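Local atomic coordinates of HTLV-2 integrase catalytic core domain (Human T-cell leukemia virus 2, PDB entry 6QBT), a protein that serves as the magnesium-binding catalytic core of a deltaretroviral integrase, the enzyme that inserts the DNA copy of the viral genome into host DNA. Residues A[125-128]-A[129-132]; A[134-137]-A[138-142]; A[68-72]-A[73-77]; A[52-55]-A[56-60]; A[17-21]-A[22-26]. All coordinates share one frame; numbering follows the deposited sequence.

Interactions 1 and 2 follow each other along helix 128-142, their centres about 14 Å apart. Interaction 5, the tip of a beta hairpin, touches the start of that helix, where Leu128 CD2 lies 3.7 Å from Tyr24 CE1. Interaction 4, on helix 47-61, meets interaction 2 through Trp137 CZ2 and Leu60 CD1, 3.6 Å apart. Interaction 3 carries Asp70, which with Asp13 binds the magnesium ion; its centre is about 26 Å from that of interaction 2, on the opposite side of the chain's centre. The side chains of Leu26 in interaction 5 and Ala53 in interaction 4 lie about 11 Å and about 13 Å from the metal.

Interaction 1 of 5, residues A[125-128]-A[129-132]; sequences NLPL and DNAI
A chi1 of 176° puts CG of Leu128 beside its own carbonyl carbon, while Ile132, at -64°, keeps CG1 beside its backbone N; the two side chains thereby slant across each other, with Leu128 CD1 4.0 Å from Ile132 CG1. This is the opening turn of helix 128-142 in the RNase H-like integrase core, and Pro127 holds its N-cap position. Proline suits this place because the ring fixes phi and the missing N-H costs the helix nothing. Its carbonyl takes a weak bond from Asn130 N, 3.2 Å from Pro127 O.

Asn130 folds its amide back toward the incoming chain. OD1 lies against the proline ring, 3.7 Å from Pro127 CD, and ND2 reaches 3.7 Å from Leu126 CD2, the side chains of Asn130 and Leu126 meeting at about a right angle. Asp129 is exposed in the first turn, where a negative charge would probably favour the positive end of the helix.

The inner face is apolar: Leu128 and Ile132 both rest on Cys41 of strand 37-42, and small Ala131 lets helix 104-122 approach at Leu116 and Leu120. Leu126 packs on Cys48 of the second subunit. A nearly straight bond (166°) joins Ile132 N to Leu128 O at 3.1 Å, and Ile132 CG1 lies 3.2 Å from that same Leu128 O.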
# COMPACT_ATOMS: atom_id res chain seq x y z
N ASN A 125 7.74 -16.76 16.79
CA ASN A 125 9.01 -16.07 16.54
C ASN A 125 8.90 -14.61 16.02
O ASN A 125 9.81 -13.82 16.26
CB ASN A 125 9.91 -16.94 15.61
CG ASN A 125 9.26 -17.26 14.21
OD1 ASN A 125 8.02 -17.46 14.08
ND2 ASN A 125 10.12 -17.35 13.18
N LEU A 126 7.79 -14.24 15.36
CA LEU A 126 7.69 -12.99 14.57
C LEU A 126 7.05 -11.80 15.31
O LEU A 126 6.27 -12.01 16.22
CB LEU A 126 6.88 -13.24 13.29
CG LEU A 126 7.69 -13.92 12.16
CD1 LEU A 126 6.78 -14.73 11.23
CD2 LEU A 126 8.52 -12.90 11.39
N PRO A 127 7.35 -10.56 14.88
CA PRO A 127 6.88 -9.37 15.63
C PRO A 127 5.35 -9.21 15.69
O PRO A 127 4.65 -9.66 14.78
CB PRO A 127 7.48 -8.19 14.85
CG PRO A 127 8.53 -8.76 13.97
CD PRO A 127 8.10 -10.17 13.67
N LEU A 128 4.86 -8.56 16.75
CA LEU A 128 3.45 -8.17 16.89
C LEU A 128 2.84 -7.47 15.65
O LEU A 128 1.70 -7.73 15.28
CB LEU A 128 3.30 -7.24 18.10
CG LEU A 128 1.93 -6.63 18.41
CD1 LEU A 128 0.90 -7.74 18.54
CD2 LEU A 128 1.95 -5.77 19.67
N ASP A 129 3.60 -6.57 15.05
CA ASP A 129 3.12 -5.84 13.86
C ASP A 129 2.71 -6.72 12.71
O ASP A 129 1.72 -6.45 12.09
CB ASP A 129 4.15 -4.81 13.38
CG ASP A 129 3.88 -3.43 13.94
OD1 ASP A 129 2.74 -2.90 13.75
OD2 ASP A 129 4.78 -2.87 14.58
N ASN A 130 3.47 -7.79 12.45
CA ASN A 130 3.08 -8.79 11.46
C ASN A 130 1.70 -9.40 11.77
O ASN A 130 0.89 -9.57 10.86
CB ASN A 130 4.09 -9.92 11.38
CG ASN A 130 5.46 -9.46 10.93
OD1 ASN A 130 5.91 -8.37 11.32
ND2 ASN A 130 6.15 -10.30 10.15
N ALA A 131 1.43 -9.74 13.02
CA ALA A 131 0.19 -10.42 13.39
C ALA A 131 -1.01 -9.50 13.23
O ALA A 131 -2.07 -9.92 12.74
CB ALA A 131 0.27 -10.96 14.81
N ILE A 132 -0.82 -8.23 13.61
CA ILE A 132 -1.80 -7.16 13.47
C ILE A 132 -2.11 -7.03 11.99
O ILE A 132 -3.27 -7.00 11.59
CB ILE A 132 -1.22 -5.80 13.97
CG1 ILE A 132 -0.89 -5.83 15.49
CG2 ILE A 132 -2.10 -4.61 13.61
CD1 ILE A 132 -2.05 -5.53 16.40

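Interaction 2 of 5, residues A[134-137]-A[138-142]; sequences KALW and TLNQL
Gln141 climbs beside Trp137, one helical turn earlier, and the two side chains run in the same direction. CB starts 3.3 Å from Trp137 O, the carbonyl that also accepts the backbone N-H of Gln141. With chi1 at -81°, CG stays beside its own backbone N and passes 4.1 Å from Trp137 CE3; the chain then extends, bringing CD level with the indole plane at the ring's edge. At the tip OE1 lies 3.1 Å from Trp137 CE3, near the ring plane, so that the carbonyl oxygen faces the polarised C-H rim and not the pi cloud. Amide and ring planes are 70° apart. The other half of the amide turns to a different molecule: NE2 gives a hydrogen bond to Ile58 O of the second subunit. A long amide serves well here, long enough to reach the CE3 edge of the indole, with a donor left for the interface.

All this belongs to the C-terminal half of helix 128-142, which lies against helix 104-122 of the RNase H-like core. Thr138 doubles the bonding to the preceding turn. Its N lies 2.9 Å from Lys134 O and its OG1 2.7 Å from the same Lys134 O, the two donors coming from opposite faces of the carbonyl plane. OG1 is also hydrogen-bonded to Tyr119 OH, so a buried hydroxyl is well occupied. Further round, Leu136 CD1 touches Asn140 ND2 at 3.5 Å, the two side chains slanting across each other, and that ND2 is bonded to Val37 O. The indole of Trp137 meets the ring of Trp153, their planes at about 60°.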
# COMPACT_ATOMS: atom_id res chain seq x y z
N LYS A 134 -1.65 -9.10 9.40
CA LYS A 134 -2.32 -10.25 8.84
C LYS A 134 -3.74 -10.38 9.40
O LYS A 134 -4.65 -10.73 8.66
CB LYS A 134 -1.51 -11.50 9.10
CG LYS A 134 -0.20 -11.49 8.34
CD LYS A 134 0.57 -12.77 8.59
CE LYS A 134 1.10 -12.85 10.02
NZ LYS A 134 2.08 -13.94 10.15
N ALA A 135 -3.95 -10.01 10.66
CA ALA A 135 -5.31 -9.94 11.21
C ALA A 135 -6.17 -8.96 10.42
O ALA A 135 -7.28 -9.31 9.99
CB ALA A 135 -5.31 -9.57 12.69
N LEU A 136 -5.62 -7.76 10.21
CA LEU A 136 -6.31 -6.70 9.48
C LEU A 136 -6.74 -7.11 8.04
O LEU A 136 -7.92 -7.01 7.66
CB LEU A 136 -5.43 -5.45 9.48
CG LEU A 136 -5.78 -4.28 8.55
CD1 LEU A 136 -7.15 -3.77 8.94
CD2 LEU A 136 -4.72 -3.18 8.60
N TRP A 137 -5.78 -7.59 7.27
CA TRP A 137 -6.06 -7.98 5.89
C TRP A 137 -6.94 -9.23 5.81
O TRP A 137 -7.82 -9.31 4.94
CB TRP A 137 -4.75 -8.13 5.10
CG TRP A 137 -4.18 -6.80 4.81
CD1 TRP A 137 -3.27 -6.11 5.54
CD2 TRP A 137 -4.51 -5.97 3.71
NE1 TRP A 137 -2.99 -4.90 4.95
CE2 TRP A 137 -3.76 -4.77 3.83
CE3 TRP A 137 -5.38 -6.11 2.63
CZ2 TRP A 137 -3.84 -3.73 2.91
CZ3 TRP A 137 -5.48 -5.09 1.72
CH2 TRP A 137 -4.70 -3.91 1.86
N THR A 138 -6.72 -10.18 6.71
CA THR A 138 -7.56 -11.36 6.78
C THR A 138 -9.02 -10.97 7.04
O THR A 138 -9.94 -11.46 6.36
CB THR A 138 -7.07 -12.36 7.85
OG1 THR A 138 -5.76 -12.85 7.51
CG2 THR A 138 -8.03 -13.58 7.97
N LEU A 139 -9.27 -10.10 8.01
CA LEU A 139 -10.64 -9.74 8.32
C LEU A 139 -11.33 -9.01 7.13
O LEU A 139 -12.47 -9.33 6.80
CB LEU A 139 -10.71 -8.88 9.58
CG LEU A 139 -12.10 -8.43 10.06
CD1 LEU A 139 -13.04 -9.60 10.31
CD2 LEU A 139 -11.95 -7.61 11.32
N ASN A 140 -10.63 -8.05 6.52
CA ASN A 140 -11.23 -7.25 5.43
C ASN A 140 -11.41 -8.06 4.16
O ASN A 140 -12.48 -7.99 3.54
CB ASN A 140 -10.44 -5.97 5.13
CG ASN A 140 -10.67 -4.87 6.15
OD1 ASN A 140 -11.79 -4.68 6.67
ND2 ASN A 140 -9.62 -4.10 6.44
N GLN A 141 -10.41 -8.86 3.79
CA GLN A 141 -10.39 -9.47 2.46
C GLN A 141 -10.72 -10.93 2.35
O GLN A 141 -11.14 -11.37 1.26
CB GLN A 141 -9.01 -9.31 1.82
CG GLN A 141 -8.80 -7.96 1.20
CD GLN A 141 -7.61 -8.02 0.28
OE1 GLN A 141 -6.49 -8.31 0.75
NE2 GLN A 141 -7.85 -7.85 -1.04
N LEU A 142 -10.50 -11.67 3.43
CA LEU A 142 -10.69 -13.11 3.41
C LEU A 142 -12.04 -13.53 3.99
O LEU A 142 -12.77 -14.36 3.42
CB LEU A 142 -9.55 -13.83 4.14
CG LEU A 142 -8.25 -14.03 3.36
CD1 LEU A 142 -8.41 -14.96 2.19
CD2 LEU A 142 -7.70 -12.69 2.89

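Interaction 3 of 5, residues A[68-72]-A[73-77]; sequences NTDNG and PAFLS. With MG (magnesium ion), chain B.
The magnesium site of the integrase active centre is built partly on this turn, in which Asp70 and Phe75 meet. Asp70 OD2 binds the magnesium ion at 2.0 Å, and Asp13 supplies the second protein ligand; the pair corresponds to the two aspartates of the DDE motif of retroviral integrases. Asp70 OD1 lies in plane with the Phe75 ring at its edge, 3.2 Å from CD2, where the C-H rim suits a carboxylate oxygen.

The same OD1 receives the N-H of Gly72 at 2.9 Å from its N, approached from above the carboxylate plane. This is an Asx turn, and it leads straight into the helix 73-76, for which Gly72 is the N-cap. Gly72 has no CB for OD1 to crowd, and its O accepts a bond from Leu76 N at 3.2 Å.

Thr69 covers the ring from another side: its CB stands over one face of Phe75, 3.7 Å from the centroid and 15° off the normal, a CH-pi contact. Its OG1 bonds to Asp70 O at 3.0 Å and also to His91 NE2, two bonds that fix the threonine hydroxyl next to the metal ligand in sequence. Leu76 CD1 rests 3.3 Å from Asn71 O.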
# COMPACT_ATOMS: atom_id res chain seq x y z
N ASN A 68 -18.04 8.96 14.25
CA ASN A 68 -18.56 8.97 15.62
C ASN A 68 -17.60 8.26 16.53
O ASN A 68 -17.20 7.13 16.24
CB ASN A 68 -19.95 8.31 15.70
CG ASN A 68 -20.63 8.59 17.02
OD1 ASN A 68 -21.39 9.57 17.16
ND2 ASN A 68 -20.32 7.78 18.02
N THR A 69 -17.22 8.92 17.61
CA THR A 69 -16.28 8.42 18.60
C THR A 69 -16.87 8.51 20.03
O THR A 69 -17.97 9.02 20.23
CB THR A 69 -14.97 9.24 18.54
OG1 THR A 69 -15.19 10.59 18.98
CG2 THR A 69 -14.42 9.25 17.11
N ASP A 70 -16.12 8.01 21.01
CA ASP A 70 -16.39 8.28 22.44
C ASP A 70 -15.83 9.65 22.79
O ASP A 70 -15.28 10.35 21.92
CB ASP A 70 -15.88 7.14 23.39
CG ASP A 70 -14.35 6.96 23.40
OD1 ASP A 70 -13.58 7.83 22.92
OD2 ASP A 70 -13.89 5.90 23.92
N ASN A 71 -15.97 10.03 24.06
CA ASN A 71 -15.41 11.29 24.58
C ASN A 71 -13.97 11.20 25.06
O ASN A 71 -13.56 12.02 25.86
CB ASN A 71 -16.27 11.79 25.75
CG ASN A 71 -17.67 12.13 25.32
OD1 ASN A 71 -18.63 11.66 25.91
ND2 ASN A 71 -17.80 12.96 24.28
N GLY A 72 -13.19 10.24 24.57
CA GLY A 72 -11.78 10.18 24.94
C GLY A 72 -11.08 11.48 24.56
O GLY A 72 -11.46 12.11 23.56
N PRO A 73 -10.06 11.90 25.34
CA PRO A 73 -9.46 13.24 25.13
C PRO A 73 -8.69 13.48 23.80
O PRO A 73 -8.70 14.60 23.29
CB PRO A 73 -8.52 13.40 26.33
CG PRO A 73 -8.99 12.40 27.34
CD PRO A 73 -9.47 11.23 26.52
N ALA A 74 -8.06 12.44 23.25
CA ALA A 74 -7.48 12.55 21.90
C ALA A 74 -8.54 12.96 20.87
O ALA A 74 -8.30 13.88 20.11
CB ALA A 74 -6.82 11.25 21.48
N PHE A 75 -9.71 12.31 20.91
CA PHE A 75 -10.84 12.69 20.03
C PHE A 75 -11.40 14.10 20.31
O PHE A 75 -11.94 14.71 19.40
CB PHE A 75 -12.00 11.71 20.11
CG PHE A 75 -11.66 10.31 19.71
CD1 PHE A 75 -11.09 10.04 18.48
CD2 PHE A 75 -11.94 9.25 20.57
CE1 PHE A 75 -10.79 8.74 18.11
CE2 PHE A 75 -11.63 7.96 20.22
CZ PHE A 75 -11.05 7.70 18.98
N LEU A 76 -11.30 14.59 21.54
CA LEU A 76 -11.77 15.92 21.89
C LEU A 76 -10.70 17.02 21.86
O LEU A 76 -11.03 18.20 22.00
CB LEU A 76 -12.42 15.88 23.28
CG LEU A 76 -13.62 14.92 23.42
CD1 LEU A 76 -14.23 15.05 24.82
CD2 LEU A 76 -14.69 15.14 22.36
N SER A 77 -9.44 16.64 21.67
CA SER A 77 -8.34 17.59 21.51
C SER A 77 -8.58 18.64 20.43
O SER A 77 -9.24 18.39 19.42
CB SER A 77 -7.02 16.86 21.18
OG SER A 77 -7.10 16.16 19.95
MG MG B . -12.14 4.95 24.34

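Interaction 4 of 5, residues A[52-55]-A[56-60]; sequences SAFL and QAISL
Helix 47-61 lies against the central beta sheet of the integrase core, and Phe54 and Ile58 form an i, i+4 pair on the side it turns to strand 9-19. Phe54 holds CG beside its carbonyl carbon (chi1 -170°), swinging the ring forward along the helix until Ile58 CD1 stands over its centre. The methyl is 3.8 Å from the ring centroid and only 9° off the normal, a CH-pi contact of almost ideal aim. The CG1-CD1 arm of isoleucine has the reach for this, Ile58 CG1 running past the backbone 3.3 Å from Phe54 O. The phenyl ring also meets that of Trp29, with planes at about 30°.

Below the side chains the main chain is regular: Ile58 N lies 2.9 Å from Phe54 O, and equally short bonds run from Gln56 to Ser52, Ala57 to Ala53 and Ser59 to Leu55. Gln56 lays its aliphatic part over the preceding turn, CG 3.6 Å from Ser52 O, and carries OE1 onward to a hydrogen bond with Ser40 OG. Ser52 OG is similarly taken by Lys42 NZ. Ser59 turns its hydroxyl back onto the helix, where OG is a short 2.5 Å from Gln56 O, an acceptor shared with Leu60 N. Small Ala53 and Ala57 allow the strands close approach.

On the interface side, Leu55 packs on Thr138 of the third subunit. An apolar helix face laid on a mixed sheet in this way is characteristic of the RNase H-like fold of retroviral integrases.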
# COMPACT_ATOMS: atom_id res chain seq x y z
N SER A 52 -2.53 10.24 13.15
CA SER A 52 -1.79 9.24 12.38
C SER A 52 -2.63 7.97 12.08
O SER A 52 -2.70 7.56 10.91
CB SER A 52 -0.49 8.86 13.07
OG SER A 52 0.24 7.91 12.29
N ALA A 53 -3.28 7.37 13.08
CA ALA A 53 -4.10 6.17 12.80
C ALA A 53 -5.26 6.50 11.90
O ALA A 53 -5.70 5.67 11.12
CB ALA A 53 -4.63 5.56 14.09
N PHE A 54 -5.78 7.71 12.03
CA PHE A 54 -6.91 8.13 11.24
C PHE A 54 -6.52 8.28 9.78
O PHE A 54 -7.26 7.86 8.88
CB PHE A 54 -7.50 9.41 11.84
CG PHE A 54 -8.83 9.83 11.27
CD1 PHE A 54 -9.80 8.91 10.87
CD2 PHE A 54 -9.13 11.19 11.19
CE1 PHE A 54 -11.03 9.34 10.38
CE2 PHE A 54 -10.36 11.63 10.68
CZ PHE A 54 -11.30 10.70 10.28
N LEU A 55 -5.34 8.85 9.53
CA LEU A 55 -4.74 8.87 8.18
C LEU A 55 -4.45 7.47 7.63
O LEU A 55 -4.67 7.24 6.45
CB LEU A 55 -3.46 9.70 8.12
CG LEU A 55 -3.69 11.21 8.32
CD1 LEU A 55 -2.39 11.94 8.69
CD2 LEU A 55 -4.32 11.83 7.09
N GLN A 56 -3.94 6.55 8.45
CA GLN A 56 -3.77 5.17 8.00
C GLN A 56 -5.11 4.59 7.54
O GLN A 56 -5.20 4.04 6.44
CB GLN A 56 -3.13 4.30 9.07
CG GLN A 56 -1.65 4.61 9.21
CD GLN A 56 -1.00 4.07 10.48
OE1 GLN A 56 -1.66 3.76 11.48
NE2 GLN A 56 0.32 3.98 10.44
N ALA A 57 -6.13 4.74 8.36
CA ALA A 57 -7.49 4.30 8.03
C ALA A 57 -8.05 4.87 6.71
O ALA A 57 -8.63 4.15 5.88
CB ALA A 57 -8.42 4.66 9.18
N ILE A 58 -7.89 6.18 6.55
CA ILE A 58 -8.33 6.86 5.35
C ILE A 58 -7.54 6.38 4.14
O ILE A 58 -8.13 6.13 3.10
CB ILE A 58 -8.27 8.38 5.54
CG1 ILE A 58 -9.39 8.80 6.51
CG2 ILE A 58 -8.40 9.10 4.20
CD1 ILE A 58 -9.22 10.18 7.12
N SER A 59 -6.23 6.17 4.27
CA SER A 59 -5.48 5.62 3.13
C SER A 59 -5.98 4.25 2.68
O SER A 59 -5.88 3.90 1.53
CB SER A 59 -3.99 5.52 3.42
OG SER A 59 -3.75 4.57 4.44
N LEU A 60 -6.47 3.46 3.62
CA LEU A 60 -6.91 2.11 3.34
C LEU A 60 -8.37 2.07 2.90
O LEU A 60 -8.71 1.30 2.01
CB LEU A 60 -6.70 1.28 4.60
CG LEU A 60 -7.08 -0.18 4.50
CD1 LEU A 60 -6.05 -0.95 3.67
CD2 LEU A 60 -7.23 -0.74 5.92

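Interaction 5 of 5, residues A[17-21]-A[22-26]; sequences YKYKK and YKYCL
Tyr22 opens the second strand by closing onto Tyr19: its N lies 3.1 Å from Tyr19 O, and its own O accepts from Tyr19 N at 2.9 Å, nearly straight at 168°. Between them Lys20 and Lys21 take positive phi values, giving the type I' turn common in two-residue beta hairpins. Tyr22 O also receives a CA-H...O contact from Lys18 CA at 3.3 Å. The ring sends CD2 over the centre of the Tyr24 ring, and its OH is bonded to Lys43 O, with Lys43 adding a cation-pi contact.

Lys23 follows, paired with Lys18 without hydrogen bonds. Both extend from the other face of the hairpin, Lys18 NZ and Lys23 NZ 6.8 Å apart, a like-charge pair that exposure to solvent probably makes tolerable.

Tyr24 makes the next hydrogen-bonded pair, with Tyr17: Tyr24 N lies 2.9 Å from Tyr17 O, and Tyr17 N returns the bond to Tyr24 O. With chi1 at -67° the ring leans back along the neighbouring strand, its edge toward the carbonyls and CE1 3.7 Å from Tyr19 O.

Leu26 then packs CD2 against Tyr17 CB at 3.6 Å. Tyr17 ends in a hydrogen bond from OH to Asn117 OD1 of helix 104-122. The hairpin is therefore two-sided: Tyr17, Tyr19 and Tyr24 pack toward the helices, whereas Lys18 and Lys23 probably give the opposite face a positive character.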
# COMPACT_ATOMS: atom_id res chain seq x y z
N TYR A 17 -4.42 -3.76 24.13
CA TYR A 17 -3.94 -5.13 23.89
C TYR A 17 -2.58 -5.34 24.55
O TYR A 17 -1.60 -4.73 24.13
CB TYR A 17 -3.85 -5.44 22.40
CG TYR A 17 -3.51 -6.88 22.16
CD1 TYR A 17 -4.49 -7.87 22.26
CD2 TYR A 17 -2.21 -7.27 21.88
CE1 TYR A 17 -4.19 -9.21 22.06
CE2 TYR A 17 -1.88 -8.61 21.67
CZ TYR A 17 -2.88 -9.58 21.76
OH TYR A 17 -2.58 -10.89 21.56
N LYS A 18 -2.55 -6.20 25.56
CA LYS A 18 -1.35 -6.49 26.34
C LYS A 18 -0.52 -7.53 25.60
O LYS A 18 -1.02 -8.59 25.27
CB LYS A 18 -1.73 -7.04 27.73
CG LYS A 18 -1.24 -6.21 28.91
CD LYS A 18 -1.22 -7.00 30.21
CE LYS A 18 -0.41 -6.23 31.25
NZ LYS A 18 -0.31 -6.99 32.52
N TYR A 19 0.74 -7.22 25.32
CA TYR A 19 1.65 -8.17 24.69
C TYR A 19 3.02 -7.91 25.29
O TYR A 19 3.52 -6.79 25.24
CB TYR A 19 1.66 -8.01 23.16
CG TYR A 19 2.69 -8.86 22.40
CD1 TYR A 19 2.49 -10.24 22.20
CD2 TYR A 19 3.86 -8.28 21.87
CE1 TYR A 19 3.44 -11.02 21.49
CE2 TYR A 19 4.80 -9.04 21.16
CZ TYR A 19 4.59 -10.40 20.97
OH TYR A 19 5.55 -11.13 20.27
N LYS A 20 3.59 -8.95 25.90
CA LYS A 20 4.90 -8.90 26.55
C LYS A 20 5.00 -7.77 27.56
O LYS A 20 5.94 -6.98 27.54
CB LYS A 20 6.00 -8.82 25.49
CG LYS A 20 5.91 -9.98 24.52
CD LYS A 20 7.19 -10.24 23.79
CE LYS A 20 7.15 -11.67 23.27
NZ LYS A 20 8.40 -12.02 22.56
N LYS A 21 4.00 -7.68 28.44
CA LYS A 21 3.94 -6.70 29.51
C LYS A 21 3.86 -5.25 29.04
O LYS A 21 4.16 -4.36 29.81
CB LYS A 21 5.13 -6.87 30.47
CG LYS A 21 5.35 -8.28 30.99
CD LYS A 21 6.82 -8.52 31.38
CE LYS A 21 6.98 -9.46 32.56
NZ LYS A 21 6.11 -10.66 32.47
N TYR A 22 3.50 -5.00 27.79
CA TYR A 22 3.17 -3.65 27.35
C TYR A 22 1.74 -3.61 26.85
O TYR A 22 1.32 -4.49 26.06
CB TYR A 22 4.09 -3.14 26.23
CG TYR A 22 3.91 -1.64 25.99
CD1 TYR A 22 4.59 -0.69 26.78
CD2 TYR A 22 3.05 -1.17 25.00
CE1 TYR A 22 4.44 0.68 26.57
CE2 TYR A 22 2.88 0.19 24.78
CZ TYR A 22 3.58 1.10 25.56
OH TYR A 22 3.38 2.43 25.35
N LYS A 23 1.02 -2.58 27.27
CA LYS A 23 -0.37 -2.40 26.87
C LYS A 23 -0.42 -1.49 25.65
O LYS A 23 -0.33 -0.29 25.76
CB LYS A 23 -1.19 -1.83 28.04
CG LYS A 23 -2.68 -1.69 27.79
CD LYS A 23 -3.42 -1.08 28.97
CE LYS A 23 -3.44 -2.04 30.16
NZ LYS A 23 -4.19 -1.49 31.33
N TYR A 24 -0.60 -2.07 24.48
CA TYR A 24 -0.66 -1.30 23.24
C TYR A 24 -2.05 -0.71 23.07
O TYR A 24 -3.03 -1.22 23.65
CB TYR A 24 -0.33 -2.18 22.03
CG TYR A 24 1.10 -2.62 22.03
CD1 TYR A 24 1.51 -3.70 22.81
CD2 TYR A 24 2.06 -1.95 21.28
CE1 TYR A 24 2.83 -4.11 22.83
CE2 TYR A 24 3.38 -2.34 21.30
CZ TYR A 24 3.77 -3.43 22.07
OH TYR A 24 5.10 -3.83 22.10
N CYS A 25 -2.11 0.37 22.29
CA CYS A 25 -3.35 1.05 21.92
C CYS A 25 -3.66 0.72 20.48
O CYS A 25 -3.01 1.20 19.55
CB CYS A 25 -3.18 2.56 22.06
SG CYS A 25 -2.88 3.05 23.77
N LEU A 26 -4.66 -0.12 20.30
CA LEU A 26 -5.21 -0.42 19.00
C LEU A 26 -6.21 0.69 18.68
O LEU A 26 -7.24 0.82 19.35
CB LEU A 26 -5.88 -1.80 19.02
CG LEU A 26 -4.98 -3.03 18.82
CD1 LEU A 26 -3.53 -2.91 19.27
CD2 LEU A 26 -5.62 -4.15 19.56